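Local coordinates for DNA repair protein PprA (Deinococcus deserti, PDB 6MC8) that probably binds DNA and acts in the repair of radiation-induced damage and in genome segregation, forming dimers and filaments, at residues G187-V192 with V263-G268; G141-G146 with D167-W172; V192-P197 with A279-A284; Q157-I162 with R272-W277; E72-H77 with H86-A91. The protein carries 2 engineered substitutions. All coordinates share one frame; numbering follows the deposited sequence.

Overall arrangement
From the N terminus, contact 5 closes first, a short loop that lays helix 62-80 against strand 89-95 and is finished before any other contact opens. Contact 2 opens next at 141-146, and contact 4 opens at 157-162 before contact 2 closes on strand 168-176, so these two cross. Contact 1 starts at the head of strand 189-195 and closes on strand 261-267, wholly nested in the large loop that contact 4 completes at 272-277. Contact 3 shares Val-192 with contact 1, closes last at 279-284, and crosses both contact 1 and contact 4. Contacts 1 to 3 all reach the four-stranded antiparallel sheet, with helix 274-304 joining contacts 3 and 4.

Contact 1: residues G187-V192 with V263-G268; sequences GETLAV and VVRETG
Leu-190 and Glu-266 face each other as an antiparallel hydrogen-bonded pair, each backbone N donating to the other's carbonyl: Leu-190 N to Glu-266 O and Glu-266 N to Leu-190 O are both 2.7 Å. Val-192 and Val-264 repeat the pair of hydrogen bonds two residues on, at 3.1 Å for Val-192 N to Val-264 O. At the Glu-188 end the pairing fades, and the bond from Gly-268 N to Glu-188 O is weak at 3.4 Å. Between these bonds, CA-H...O contacts fill in, such as Thr-189 CA to Glu-266 O at 3.3 Å. The strands run nearly antiparallel, at 163°, strand 261-267 being an outer strand of the four-stranded antiparallel sheet and 189-195 its inner neighbour.

Side-chain contacts divide over the two faces. With Thr-189, Ala-191, Arg-265 and Thr-267 on one face, the two threonines lie side by side and point the same way. Thr-267 turns its methyl to its neighbour, CG2 lying anti to its own carbonyl carbon and 3.3 Å from Thr-189 OG1. The Arg-265 methylenes run past Ala-191, CG to CB 3.8 Å. On the opposite face Val-192 CG1 reaches Val-264 CB at 4.3 Å, under helix 274-304.

Charged ends find partners beyond the strands. The Arg-265 guanidinium, with Val-263 CG1 over the centre of one face, forms a salt bridge with Asp-78, and Glu-266 OE1 pairs with Arg-276. Backbone bonds therefore set the register, while the side chains tie this edge strand to its surroundings, helix 274-304 on one face and helix 62-80 on the other.

Contact 2: residues G141-G146 with D167-W172; sequences GILPEG and DFETHW
Glu-169 reaches from the first strand of the four-stranded antiparallel sheet into the loop 141-146, where its carboxylate takes two consecutive backbone N-H groups. Ile-142 N gives a nearly straight bond to OE2 of Glu-169, 2.7 Å long with 171° at the hydrogen, on the syn side of the carboxylate. Leu-143 N donates to Glu-169 OE1 at 3.1 Å, coming from above the carboxylate plane, 48° out of it. The side chain is fully extended, CG anti to the backbone N (chi1 177°), which carries the acid across to the loop.

An alanine in place of Glu-169 would probably leave both amide hydrogens without these acceptors and the loop less firmly tied to the strand.

Leu-143 slides past Glu-169 in the opposite direction, its CB 3.4 Å from Glu-169 OE1. Ile-142 crosses the acid obliquely, CB and CG1 both near OE2, and packs in turn on Arg-182 and Trp-184 of the next strand. The loop also lies at the dimer interface: Arg-166 of the second subunit packs on Leu-143 and Glu-169 and donates to Pro-144 O. At its far end the leucine lays CD1 on the strand backbone, 3.3 Å from Phe-168 O and 3.7 Å from Glu-169 CB.

Contact 3: residues V192-P197 with A279-A284; sequences VEVHRP and AMQREA
Gln-281 meets Val-194 with neither a face nor an edge of its flat amide, but with the methylene before it: Gln-281 CG lies 3.9 Å from Val-194 CG2. The two side chains cross at about a right angle, and the amide group continues past the valine with no atom of 192-197 within 4.2 Å; Gln-281 also touches Thr-181 of the neighbouring strand. This is helix-on-sheet packing, with helix 274-304 laid over one face of the antiparallel sheet and its axis at 32° to strand 192-195, 7.9 Å away at the closest.

Val-192 serves the helix with both methyls. Its CG1, in the crowded position between backbone N and carbonyl carbon (chi1 57°), touches Met-280 CB at 3.7 Å, while CG2 meets Gln-281 CB. Met-280 bends at chi3, near 68°, and CE comes round to within 4.1 Å of Val-192 CG1.

Strand alternation sends Glu-193 away from the helix, where its carboxylate binds Arg-182 and Ser-261. Past the strand's end Arg-196 returns to the same helix through a salt bridge with Asp-289. Where strand and helix backbones come nearest, the small Ala-284 admits Val-194, with CB of the alanine 3.7 Å from CG2 of the valine.

Contact 4: residues Q157-I162 with R272-W277; sequences QLRVLI and REVDRW
Ile-162 lays its CD1 methyl on the Trp-277 indole, 3.7 Å from CG, as an off-centre CH-pi contact: CD1 is 4.2 Å from the centroid of the five-membered ring and 29° off its normal. Leu-158, one helical turn earlier, meets the far end of the indole, with CD1 3.6 Å from Trp-277 CH2. Both aliphatic chains cross the tryptophan at about a right angle. The ring is further held by its NE1, which bonds to Thr-183 OG1 on the sheet.

Val-274 fits beside Arg-159 and Ile-162. Its CG2 touches Arg-159 NH1 at 3.4 Å, and its CG1 lies over one face of that guanidinium, toward the rim, and 4.2 Å from Ile-162 CG2. The arginine bends at chi3 (-68°), which places NE, and its CZ lies 3.7 Å from Val-274 CG2. At the end of helix 156-163, Ile-162 O accepts a CA-H...O contact from Arg-272, CA to O 3.3 Å, just before Glu-273 at the N-cap of the long helix.

Val-160 points the other way, onto Val-160 of the second subunit. Leu-158 also packs on Thr-170, and Trp-277 on Leu-190 and Val-192, an arrangement characteristic of two helices packed side by side on one face of an antiparallel sheet.

Contact 5: residues E72-H77 with H86-A91; sequences ELRLAH and HLQHSA
His-77 and His-89 stack face to face, ring centroids 3.9 Å apart and planes only 10° from parallel. Each ring sets an atom over the centre of the other, His-89 CE1 above His-77 and His-77 CD2 above His-89. On the same helix Arg-74 reaches out, its chain extended from CG to NE, and donates NE to His-89 O at 2.8 Å with 148° at the hydrogen. The bond lies in the carbonyl plane, and a weak second one from Arg-74 NH2 shares that oxygen at 3.2 Å. The Arg-74 and Gln-88 side chains lie side by side, pointing the same way, with guanidinium and amide turned well out of parallel. Leu-73 CD2 rests on the strand backbone, 3.5 Å from Ser-90 O.

Helix 62-80 thus packs across strand 89-95, an outer strand of the three-stranded antiparallel sheet, at 141° between their directions.

The stacked rings are fixed from further out. His-89 NE2 bonds to Leu-84 O, and the ring also packs on Val-107 of the middle strand; Tyr-126 and Trp-80 meet His-77 edge-to-face. An alanine at His-89 would probably uncover one face of the His-77 ring and leave Leu-84 O without this donor. Farther along the strand, Ala-91 N bonds to Thr-70 OG1 of the same helix.

Contact 1: residues G187-V192 with V263-G268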
# COMPACT_ATOMS: atom_id res chain seq x y z
N GLY A 187 -1.80 -1.32 6.43
CA GLY A 187 -3.25 -1.28 6.48
C GLY A 187 -3.76 -0.14 7.34
O GLY A 187 -3.54 1.03 7.02
N GLU A 188 -4.43 -0.47 8.43
CA GLU A 188 -4.94 0.52 9.36
C GLU A 188 -4.02 0.71 10.56
O GLU A 188 -4.30 1.56 11.41
CB GLU A 188 -6.34 0.13 9.84
CG GLU A 188 -7.38 0.07 8.74
CD GLU A 188 -7.66 1.43 8.13
OE1 GLU A 188 -7.61 2.44 8.87
OE2 GLU A 188 -7.93 1.48 6.91
N THR A 189 -2.93 -0.05 10.64
CA THR A 189 -2.09 -0.10 11.82
C THR A 189 -0.84 0.75 11.61
O THR A 189 -0.01 0.43 10.76
CB THR A 189 -1.68 -1.54 12.13
OG1 THR A 189 -2.86 -2.35 12.28
CG2 THR A 189 -0.88 -1.61 13.41
N LEU A 190 -0.72 1.83 12.37
CA LEU A 190 0.52 2.58 12.46
C LEU A 190 1.39 1.96 13.54
O LEU A 190 0.89 1.58 14.61
CB LEU A 190 0.27 4.06 12.79
CG LEU A 190 1.50 4.97 12.84
CD1 LEU A 190 2.13 5.10 11.48
CD2 LEU A 190 1.17 6.32 13.42
N ALA A 191 2.68 1.84 13.27
CA ALA A 191 3.58 1.19 14.20
C ALA A 191 4.93 1.89 14.22
O ALA A 191 5.35 2.48 13.23
CB ALA A 191 3.75 -0.28 13.85
N VAL A 192 5.61 1.80 15.36
CA VAL A 192 6.93 2.39 15.53
C VAL A 192 7.78 1.44 16.38
O VAL A 192 7.29 0.85 17.35
CB VAL A 192 6.85 3.81 16.14
CG1 VAL A 192 6.12 3.82 17.47
CG2 VAL A 192 8.22 4.43 16.30
N VAL A 263 7.96 -2.27 20.45
CA VAL A 263 7.08 -1.86 19.36
C VAL A 263 5.75 -1.39 19.95
O VAL A 263 5.15 -2.08 20.77
CB VAL A 263 6.86 -3.02 18.36
CG1 VAL A 263 5.93 -2.59 17.24
CG2 VAL A 263 8.18 -3.51 17.80
N VAL A 264 5.31 -0.21 19.52
CA VAL A 264 3.99 0.32 19.86
C VAL A 264 3.18 0.43 18.58
O VAL A 264 3.65 0.96 17.57
CB VAL A 264 4.09 1.68 20.57
CG1 VAL A 264 2.72 2.25 20.84
CG2 VAL A 264 4.83 1.53 21.87
N ARG A 265 1.95 -0.10 18.61
CA ARG A 265 1.07 -0.11 17.45
C ARG A 265 -0.21 0.66 17.76
O ARG A 265 -0.63 0.77 18.91
CB ARG A 265 0.73 -1.53 17.03
CG ARG A 265 1.92 -2.29 16.46
CD ARG A 265 1.55 -3.71 16.11
NE ARG A 265 2.69 -4.44 15.56
CZ ARG A 265 3.55 -5.13 16.30
NH1 ARG A 265 3.43 -5.17 17.61
NH2 ARG A 265 4.55 -5.77 15.71
N GLU A 266 -0.83 1.18 16.71
CA GLU A 266 -2.06 1.95 16.81
C GLU A 266 -2.92 1.70 15.58
O GLU A 266 -2.46 1.87 14.45
CB GLU A 266 -1.79 3.44 16.95
CG GLU A 266 -3.04 4.28 17.10
CD GLU A 266 -3.77 4.03 18.40
OE1 GLU A 266 -3.12 3.73 19.42
OE2 GLU A 266 -5.01 4.12 18.40
N THR A 267 -4.17 1.32 15.81
CA THR A 267 -5.11 1.02 14.75
C THR A 267 -6.25 2.04 14.76
O THR A 267 -6.64 2.53 15.81
CB THR A 267 -5.69 -0.39 14.90
OG1 THR A 267 -6.43 -0.47 16.12
CG2 THR A 267 -4.57 -1.41 14.95
N GLY A 268 -6.75 2.35 13.57
CA GLY A 268 -7.93 3.18 13.48
C GLY A 268 -7.69 4.65 13.22
O GLY A 268 -6.87 5.02 12.38

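Contact 2: residues G141-G146 with D167-W172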
# COMPACT_ATOMS: atom_id res chain seq x y z
N GLY A 141 13.23 -5.25 5.31
CA GLY A 141 12.07 -4.42 5.49
C GLY A 141 10.95 -5.18 6.17
O GLY A 141 10.80 -6.39 6.01
N ILE A 142 10.15 -4.45 6.95
CA ILE A 142 9.01 -5.04 7.64
C ILE A 142 7.89 -5.33 6.65
O ILE A 142 7.30 -6.41 6.64
CB ILE A 142 8.55 -4.12 8.77
CG1 ILE A 142 9.70 -3.90 9.74
CG2 ILE A 142 7.35 -4.69 9.48
CD1 ILE A 142 9.47 -2.80 10.69
N LEU A 143 7.59 -4.36 5.80
CA LEU A 143 6.64 -4.52 4.72
C LEU A 143 7.25 -5.39 3.62
O LEU A 143 8.43 -5.73 3.67
CB LEU A 143 6.25 -3.13 4.20
CG LEU A 143 5.51 -2.21 5.16
CD1 LEU A 143 5.22 -0.91 4.47
CD2 LEU A 143 4.24 -2.86 5.65
N PRO A 144 6.47 -5.80 2.62
CA PRO A 144 7.07 -6.38 1.42
C PRO A 144 7.98 -5.40 0.69
O PRO A 144 7.95 -4.19 0.94
CB PRO A 144 5.87 -6.77 0.57
CG PRO A 144 4.82 -7.05 1.55
CD PRO A 144 5.02 -6.07 2.66
N GLU A 145 8.79 -5.95 -0.21
CA GLU A 145 9.91 -5.24 -0.82
C GLU A 145 9.43 -4.05 -1.63
O GLU A 145 8.72 -4.20 -2.63
CB GLU A 145 10.74 -6.18 -1.69
CG GLU A 145 12.02 -5.55 -2.22
CD GLU A 145 12.88 -6.53 -3.00
OE1 GLU A 145 12.47 -7.69 -3.17
OE2 GLU A 145 13.98 -6.13 -3.43
N GLY A 146 9.80 -2.87 -1.17
CA GLY A 146 9.35 -1.64 -1.78
C GLY A 146 10.19 -0.49 -1.30
O GLY A 146 11.27 -0.67 -0.74
N ASP A 167 0.09 2.47 3.27
CA ASP A 167 1.27 1.75 3.74
C ASP A 167 2.57 2.45 3.36
O ASP A 167 2.79 2.82 2.21
CB ASP A 167 1.31 0.33 3.18
CG ASP A 167 0.13 -0.50 3.60
OD1 ASP A 167 -0.57 -0.11 4.56
OD2 ASP A 167 -0.06 -1.58 3.01
N PHE A 168 3.43 2.67 4.36
CA PHE A 168 4.74 3.25 4.16
C PHE A 168 5.67 2.61 5.18
O PHE A 168 5.22 1.95 6.11
CB PHE A 168 4.73 4.78 4.31
CG PHE A 168 4.54 5.27 5.72
CD1 PHE A 168 3.28 5.36 6.28
CD2 PHE A 168 5.63 5.67 6.48
CE1 PHE A 168 3.11 5.81 7.57
CE2 PHE A 168 5.46 6.12 7.77
CZ PHE A 168 4.20 6.19 8.32
N GLU A 169 6.97 2.77 4.98
CA GLU A 169 7.90 2.21 5.98
C GLU A 169 9.16 3.05 5.95
O GLU A 169 9.62 3.35 4.90
CB GLU A 169 8.32 0.79 5.63
CG GLU A 169 9.33 0.22 6.58
CD GLU A 169 9.71 -1.19 6.28
OE1 GLU A 169 9.16 -1.76 5.32
OE2 GLU A 169 10.57 -1.74 7.00
N THR A 170 9.63 3.46 7.10
CA THR A 170 10.90 4.22 7.13
C THR A 170 12.07 3.29 7.40
O THR A 170 11.89 2.19 7.90
CB THR A 170 10.91 5.40 8.11
OG1 THR A 170 10.94 4.91 9.43
CG2 THR A 170 9.71 6.29 7.99
N HIS A 171 13.24 3.75 6.99
CA HIS A 171 14.55 3.13 7.27
C HIS A 171 14.95 3.53 8.68
O HIS A 171 14.37 4.40 9.27
CB HIS A 171 15.63 3.66 6.31
CG HIS A 171 15.79 3.00 4.98
ND1 HIS A 171 16.21 1.73 4.82
CD2 HIS A 171 15.66 3.48 3.74
CE1 HIS A 171 16.28 1.45 3.56
NE2 HIS A 171 15.95 2.48 2.89
N TRP A 172 15.97 2.91 9.21
CA TRP A 172 16.45 3.25 10.54
C TRP A 172 16.96 4.69 10.57
O TRP A 172 17.64 5.14 9.65
CB TRP A 172 17.57 2.31 10.97
CG TRP A 172 17.18 0.89 11.22
CD1 TRP A 172 17.44 -0.18 10.43
CD2 TRP A 172 16.45 0.40 12.34
NE1 TRP A 172 16.93 -1.32 11.00
CE2 TRP A 172 16.31 -0.99 12.17
CE3 TRP A 172 15.89 0.99 13.47
CZ2 TRP A 172 15.65 -1.79 13.09
CZ3 TRP A 172 15.23 0.20 14.37
CH2 TRP A 172 15.11 -1.18 14.18
O HOH W 1 9.79 -2.79 3.22

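Contact 3: residues V192-P197 with A279-A284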
# COMPACT_ATOMS: atom_id res chain seq x y z
N VAL A 192 5.61 1.80 15.36
CA VAL A 192 6.93 2.39 15.53
C VAL A 192 7.78 1.44 16.38
O VAL A 192 7.29 0.85 17.35
CB VAL A 192 6.85 3.81 16.14
CG1 VAL A 192 6.12 3.82 17.47
CG2 VAL A 192 8.22 4.43 16.30
N GLU A 193 9.02 1.23 15.95
CA GLU A 193 9.97 0.38 16.65
C GLU A 193 11.08 1.26 17.20
O GLU A 193 11.55 2.17 16.51
CB GLU A 193 10.55 -0.69 15.72
CG GLU A 193 11.52 -1.65 16.39
CD GLU A 193 12.08 -2.67 15.43
OE1 GLU A 193 11.74 -2.61 14.24
OE2 GLU A 193 12.85 -3.53 15.88
N VAL A 194 11.49 1.00 18.43
CA VAL A 194 12.63 1.65 19.06
C VAL A 194 13.62 0.56 19.46
O VAL A 194 13.26 -0.36 20.20
CB VAL A 194 12.20 2.49 20.27
CG1 VAL A 194 13.38 2.90 21.09
CG2 VAL A 194 11.46 3.72 19.80
N HIS A 195 14.84 0.66 18.96
CA HIS A 195 15.81 -0.43 19.02
C HIS A 195 17.13 0.03 19.62
O HIS A 195 17.74 0.98 19.12
CB HIS A 195 16.06 -0.99 17.63
CG HIS A 195 17.07 -2.09 17.58
ND1 HIS A 195 16.78 -3.38 17.98
CD2 HIS A 195 18.36 -2.10 17.18
CE1 HIS A 195 17.86 -4.13 17.83
NE2 HIS A 195 18.83 -3.38 17.34
N ARG A 196 17.57 -0.65 20.67
CA ARG A 196 18.93 -0.52 21.19
C ARG A 196 19.55 -1.91 21.16
O ARG A 196 18.98 -2.84 21.76
CB ARG A 196 18.96 0.07 22.59
CG ARG A 196 20.38 0.36 23.06
CD ARG A 196 20.45 0.83 24.49
NE ARG A 196 19.80 2.11 24.71
CZ ARG A 196 18.70 2.27 25.43
NH1 ARG A 196 18.14 1.22 26.01
NH2 ARG A 196 18.17 3.47 25.58
N PRO A 197 20.68 -2.09 20.49
CA PRO A 197 21.22 -3.44 20.26
C PRO A 197 21.69 -4.12 21.54
O PRO A 197 22.39 -3.53 22.36
CB PRO A 197 22.38 -3.20 19.30
CG PRO A 197 22.06 -1.92 18.65
CD PRO A 197 21.40 -1.09 19.69
N ALA A 279 3.59 10.17 20.88
CA ALA A 279 3.36 9.47 22.13
C ALA A 279 3.66 7.98 21.99
O ALA A 279 3.93 7.31 22.99
CB ALA A 279 1.93 9.69 22.60
N MET A 280 3.63 7.46 20.77
CA MET A 280 3.93 6.05 20.54
C MET A 280 5.42 5.77 20.66
O MET A 280 5.83 4.80 21.30
CB MET A 280 3.41 5.63 19.16
CG MET A 280 1.92 5.44 19.05
SD MET A 280 1.33 5.36 17.36
CE MET A 280 2.04 3.81 16.82
N GLN A 281 6.24 6.61 20.02
CA GLN A 281 7.69 6.45 20.10
C GLN A 281 8.20 6.71 21.51
O GLN A 281 9.12 6.03 21.98
CB GLN A 281 8.36 7.40 19.11
CG GLN A 281 9.86 7.23 19.03
CD GLN A 281 10.49 8.18 18.06
OE1 GLN A 281 9.82 9.01 17.46
NE2 GLN A 281 11.80 8.08 17.92
N ARG A 282 7.60 7.68 22.20
CA ARG A 282 7.99 7.98 23.57
C ARG A 282 7.59 6.85 24.51
O ARG A 282 8.26 6.59 25.51
CB ARG A 282 7.35 9.30 23.99
CG ARG A 282 7.87 9.91 25.28
CD ARG A 282 7.16 11.23 25.57
NE ARG A 282 7.37 12.21 24.51
CZ ARG A 282 6.41 12.69 23.74
NH1 ARG A 282 5.15 12.29 23.91
NH2 ARG A 282 6.69 13.57 22.79
N GLU A 283 6.49 6.15 24.19
CA GLU A 283 6.12 4.95 24.93
C GLU A 283 7.12 3.82 24.68
O GLU A 283 7.53 3.14 25.62
CB GLU A 283 4.71 4.50 24.55
CG GLU A 283 4.25 3.22 25.23
CD GLU A 283 2.88 2.78 24.79
OE1 GLU A 283 2.27 3.48 23.96
OE2 GLU A 283 2.41 1.72 25.26
N ALA A 284 7.52 3.63 23.42
CA ALA A 284 8.41 2.52 23.08
C ALA A 284 9.81 2.73 23.63
O ALA A 284 10.50 1.76 23.98
CB ALA A 284 8.45 2.35 21.56

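Contact 4: residues Q157-I162 with R272-W277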
# COMPACT_ATOMS: atom_id res chain seq x y z
N GLN A 157 8.37 14.96 6.45
CA GLN A 157 8.16 13.68 5.77
C GLN A 157 7.16 12.81 6.52
O GLN A 157 6.23 12.27 5.93
CB GLN A 157 9.48 12.95 5.59
CG GLN A 157 10.29 13.35 4.38
CD GLN A 157 11.66 12.71 4.38
OE1 GLN A 157 12.14 12.26 5.40
NE2 GLN A 157 12.26 12.60 3.21
N LEU A 158 7.34 12.69 7.84
CA LEU A 158 6.49 11.80 8.63
C LEU A 158 5.08 12.35 8.76
O LEU A 158 4.13 11.58 8.94
CB LEU A 158 7.10 11.58 10.01
CG LEU A 158 8.35 10.71 10.02
CD1 LEU A 158 9.02 10.76 11.37
CD2 LEU A 158 7.97 9.29 9.66
N ARG A 159 4.91 13.67 8.68
CA ARG A 159 3.59 14.27 8.83
C ARG A 159 2.69 13.92 7.65
O ARG A 159 1.50 13.65 7.82
CB ARG A 159 3.71 15.78 9.01
CG ARG A 159 2.40 16.48 9.25
CD ARG A 159 2.62 17.93 9.60
NE ARG A 159 3.27 18.07 10.89
CZ ARG A 159 2.62 18.09 12.05
NH1 ARG A 159 1.30 17.99 12.07
NH2 ARG A 159 3.29 18.22 13.19
N VAL A 160 3.25 13.90 6.44
CA VAL A 160 2.46 13.57 5.27
C VAL A 160 2.24 12.06 5.19
O VAL A 160 1.17 11.60 4.77
CB VAL A 160 3.14 14.14 4.01
CG1 VAL A 160 2.36 13.81 2.76
CG2 VAL A 160 3.32 15.63 4.14
N LEU A 161 3.23 11.27 5.61
CA LEU A 161 3.11 9.82 5.55
C LEU A 161 2.09 9.30 6.56
O LEU A 161 1.37 8.33 6.29
CB LEU A 161 4.48 9.17 5.79
CG LEU A 161 5.55 9.33 4.71
CD1 LEU A 161 6.89 8.89 5.24
CD2 LEU A 161 5.21 8.55 3.47
N ILE A 162 2.01 9.93 7.73
CA ILE A 162 1.05 9.50 8.74
C ILE A 162 -0.35 9.98 8.40
O ILE A 162 -1.31 9.20 8.42
CB ILE A 162 1.51 9.98 10.14
CG1 ILE A 162 2.74 9.21 10.60
CG2 ILE A 162 0.43 9.82 11.16
CD1 ILE A 162 3.43 9.84 11.77
N ARG A 272 -3.58 8.14 12.08
CA ARG A 272 -3.23 9.24 11.15
C ARG A 272 -2.88 10.54 11.88
O ARG A 272 -2.79 11.54 11.20
CB ARG A 272 -4.31 9.44 10.11
CG ARG A 272 -4.53 8.21 9.26
CD ARG A 272 -5.09 8.46 7.89
NE ARG A 272 -5.07 7.22 7.18
CZ ARG A 272 -4.20 6.88 6.29
NH1 ARG A 272 -3.25 7.71 5.93
NH2 ARG A 272 -4.27 5.70 5.73
N GLU A 273 -2.70 10.51 13.19
CA GLU A 273 -2.37 11.71 13.93
C GLU A 273 -0.90 11.67 14.34
O GLU A 273 -0.40 10.63 14.77
CB GLU A 273 -3.27 11.86 15.15
CG GLU A 273 -4.74 12.02 14.81
CD GLU A 273 -5.05 13.30 14.07
OE1 GLU A 273 -4.36 14.31 14.31
OE2 GLU A 273 -5.98 13.30 13.24
N VAL A 274 -0.21 12.80 14.21
CA VAL A 274 1.22 12.83 14.48
C VAL A 274 1.48 12.96 15.97
O VAL A 274 2.55 12.58 16.46
CB VAL A 274 1.90 13.95 13.68
CG1 VAL A 274 1.71 13.72 12.19
CG2 VAL A 274 1.36 15.30 14.08
N ASP A 275 0.52 13.50 16.72
CA ASP A 275 0.72 13.63 18.16
C ASP A 275 0.52 12.29 18.85
O ASP A 275 1.04 12.07 19.95
CB ASP A 275 -0.22 14.69 18.73
CG ASP A 275 0.13 16.09 18.27
OD1 ASP A 275 1.30 16.33 17.94
OD2 ASP A 275 -0.77 16.95 18.25
N ARG A 276 -0.23 11.38 18.22
CA ARG A 276 -0.30 10.01 18.71
C ARG A 276 1.01 9.28 18.47
O ARG A 276 1.51 8.60 19.37
CB ARG A 276 -1.45 9.27 18.03
CG ARG A 276 -1.57 7.83 18.46
CD ARG A 276 -2.11 7.71 19.87
NE ARG A 276 -2.14 6.32 20.30
CZ ARG A 276 -1.19 5.74 21.03
NH1 ARG A 276 -0.16 6.45 21.46
NH2 ARG A 276 -1.30 4.46 21.37
N TRP A 277 1.57 9.42 17.26
CA TRP A 277 2.84 8.78 16.91
C TRP A 277 3.98 9.27 17.81
O TRP A 277 4.88 8.49 18.15
CB TRP A 277 3.19 9.07 15.45
CG TRP A 277 4.55 8.57 15.08
CD1 TRP A 277 4.91 7.28 14.80
CD2 TRP A 277 5.76 9.33 15.07
NE1 TRP A 277 6.26 7.21 14.57
CE2 TRP A 277 6.80 8.45 14.74
CE3 TRP A 277 6.06 10.67 15.32
CZ2 TRP A 277 8.12 8.87 14.62
CZ3 TRP A 277 7.36 11.09 15.20
CH2 TRP A 277 8.38 10.19 14.86

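Contact 5: residues E72-H77 with H86-A91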
# COMPACT_ATOMS: atom_id res chain seq x y z
N GLU A 72 1.67 -14.22 22.75
CA GLU A 72 2.85 -14.00 23.57
C GLU A 72 4.13 -14.17 22.78
O GLU A 72 5.14 -13.52 23.07
CB GLU A 72 2.81 -14.94 24.77
CG GLU A 72 1.69 -14.61 25.74
CD GLU A 72 1.62 -15.57 26.90
OE1 GLU A 72 2.36 -16.57 26.89
OE2 GLU A 72 0.83 -15.32 27.83
N LEU A 73 4.11 -15.03 21.76
CA LEU A 73 5.27 -15.20 20.89
C LEU A 73 5.50 -13.96 20.03
O LEU A 73 6.65 -13.58 19.78
CB LEU A 73 5.09 -16.43 20.01
CG LEU A 73 6.19 -16.80 19.01
CD1 LEU A 73 7.46 -17.24 19.71
CD2 LEU A 73 5.69 -17.86 18.07
N ARG A 74 4.42 -13.32 19.57
CA ARG A 74 4.57 -12.12 18.76
C ARG A 74 5.00 -10.93 19.61
O ARG A 74 5.72 -10.05 19.13
CB ARG A 74 3.26 -11.82 18.03
CG ARG A 74 2.95 -12.79 16.91
CD ARG A 74 1.58 -12.55 16.33
NE ARG A 74 1.27 -13.52 15.29
CZ ARG A 74 0.07 -13.66 14.72
NH1 ARG A 74 -0.94 -12.90 15.11
NH2 ARG A 74 -0.11 -14.57 13.78
N LEU A 75 4.58 -10.88 20.87
CA LEU A 75 5.03 -9.82 21.76
C LEU A 75 6.49 -10.02 22.15
O LEU A 75 7.23 -9.06 22.33
CB LEU A 75 4.13 -9.74 22.99
CG LEU A 75 4.42 -8.60 23.98
CD1 LEU A 75 4.31 -7.26 23.28
CD2 LEU A 75 3.50 -8.66 25.17
N ALA A 76 6.92 -11.28 22.25
CA ALA A 76 8.31 -11.56 22.56
C ALA A 76 9.22 -11.23 21.38
O ALA A 76 10.35 -10.77 21.57
CB ALA A 76 8.48 -13.02 22.98
N HIS A 77 8.74 -11.44 20.15
CA HIS A 77 9.55 -11.10 18.99
C HIS A 77 9.60 -9.60 18.74
O HIS A 77 10.54 -9.12 18.09
CB HIS A 77 9.05 -11.83 17.74
CG HIS A 77 9.55 -13.23 17.62
ND1 HIS A 77 10.86 -13.52 17.34
CD2 HIS A 77 8.92 -14.42 17.72
CE1 HIS A 77 11.02 -14.82 17.28
NE2 HIS A 77 9.86 -15.40 17.51
N HIS A 86 8.82 -9.12 9.17
CA HIS A 86 8.28 -9.47 7.86
C HIS A 86 7.78 -10.91 7.81
O HIS A 86 7.16 -11.29 6.81
CB HIS A 86 9.34 -9.26 6.79
CG HIS A 86 10.52 -10.18 6.92
ND1 HIS A 86 11.50 -10.00 7.86
CD2 HIS A 86 10.86 -11.28 6.21
CE1 HIS A 86 12.40 -10.96 7.74
NE2 HIS A 86 12.04 -11.75 6.75
N LEU A 87 8.04 -11.70 8.84
CA LEU A 87 7.55 -13.06 8.94
C LEU A 87 6.38 -13.11 9.90
O LEU A 87 6.23 -12.26 10.78
CB LEU A 87 8.67 -14.00 9.42
CG LEU A 87 9.93 -14.05 8.57
CD1 LEU A 87 10.99 -14.90 9.23
CD2 LEU A 87 9.64 -14.56 7.17
N GLN A 88 5.53 -14.12 9.73
CA GLN A 88 4.37 -14.32 10.58
C GLN A 88 4.65 -15.45 11.56
O GLN A 88 4.97 -16.57 11.15
CB GLN A 88 3.13 -14.63 9.74
CG GLN A 88 1.86 -14.79 10.54
CD GLN A 88 0.63 -14.93 9.66
OE1 GLN A 88 0.72 -14.90 8.44
NE2 GLN A 88 -0.53 -15.10 10.29
N HIS A 89 4.54 -15.14 12.85
CA HIS A 89 4.88 -16.07 13.92
C HIS A 89 3.62 -16.63 14.54
O HIS A 89 2.65 -15.90 14.76
CB HIS A 89 5.72 -15.37 15.00
CG HIS A 89 7.01 -14.82 14.50
ND1 HIS A 89 8.11 -15.61 14.22
CD2 HIS A 89 7.40 -13.55 14.24
CE1 HIS A 89 9.10 -14.85 13.81
NE2 HIS A 89 8.70 -13.60 13.82
N SER A 90 3.66 -17.91 14.87
CA SER A 90 2.53 -18.62 15.52
C SER A 90 3.01 -19.82 16.31
O SER A 90 4.10 -20.27 16.11
CB SER A 90 1.46 -19.01 14.58
OG SER A 90 1.96 -19.84 13.60
N ALA A 91 2.18 -20.26 17.23
CA ALA A 91 2.51 -21.45 18.02
C ALA A 91 1.32 -22.40 18.01
O ALA A 91 0.19 -21.95 17.78
CB ALA A 91 2.87 -21.07 19.42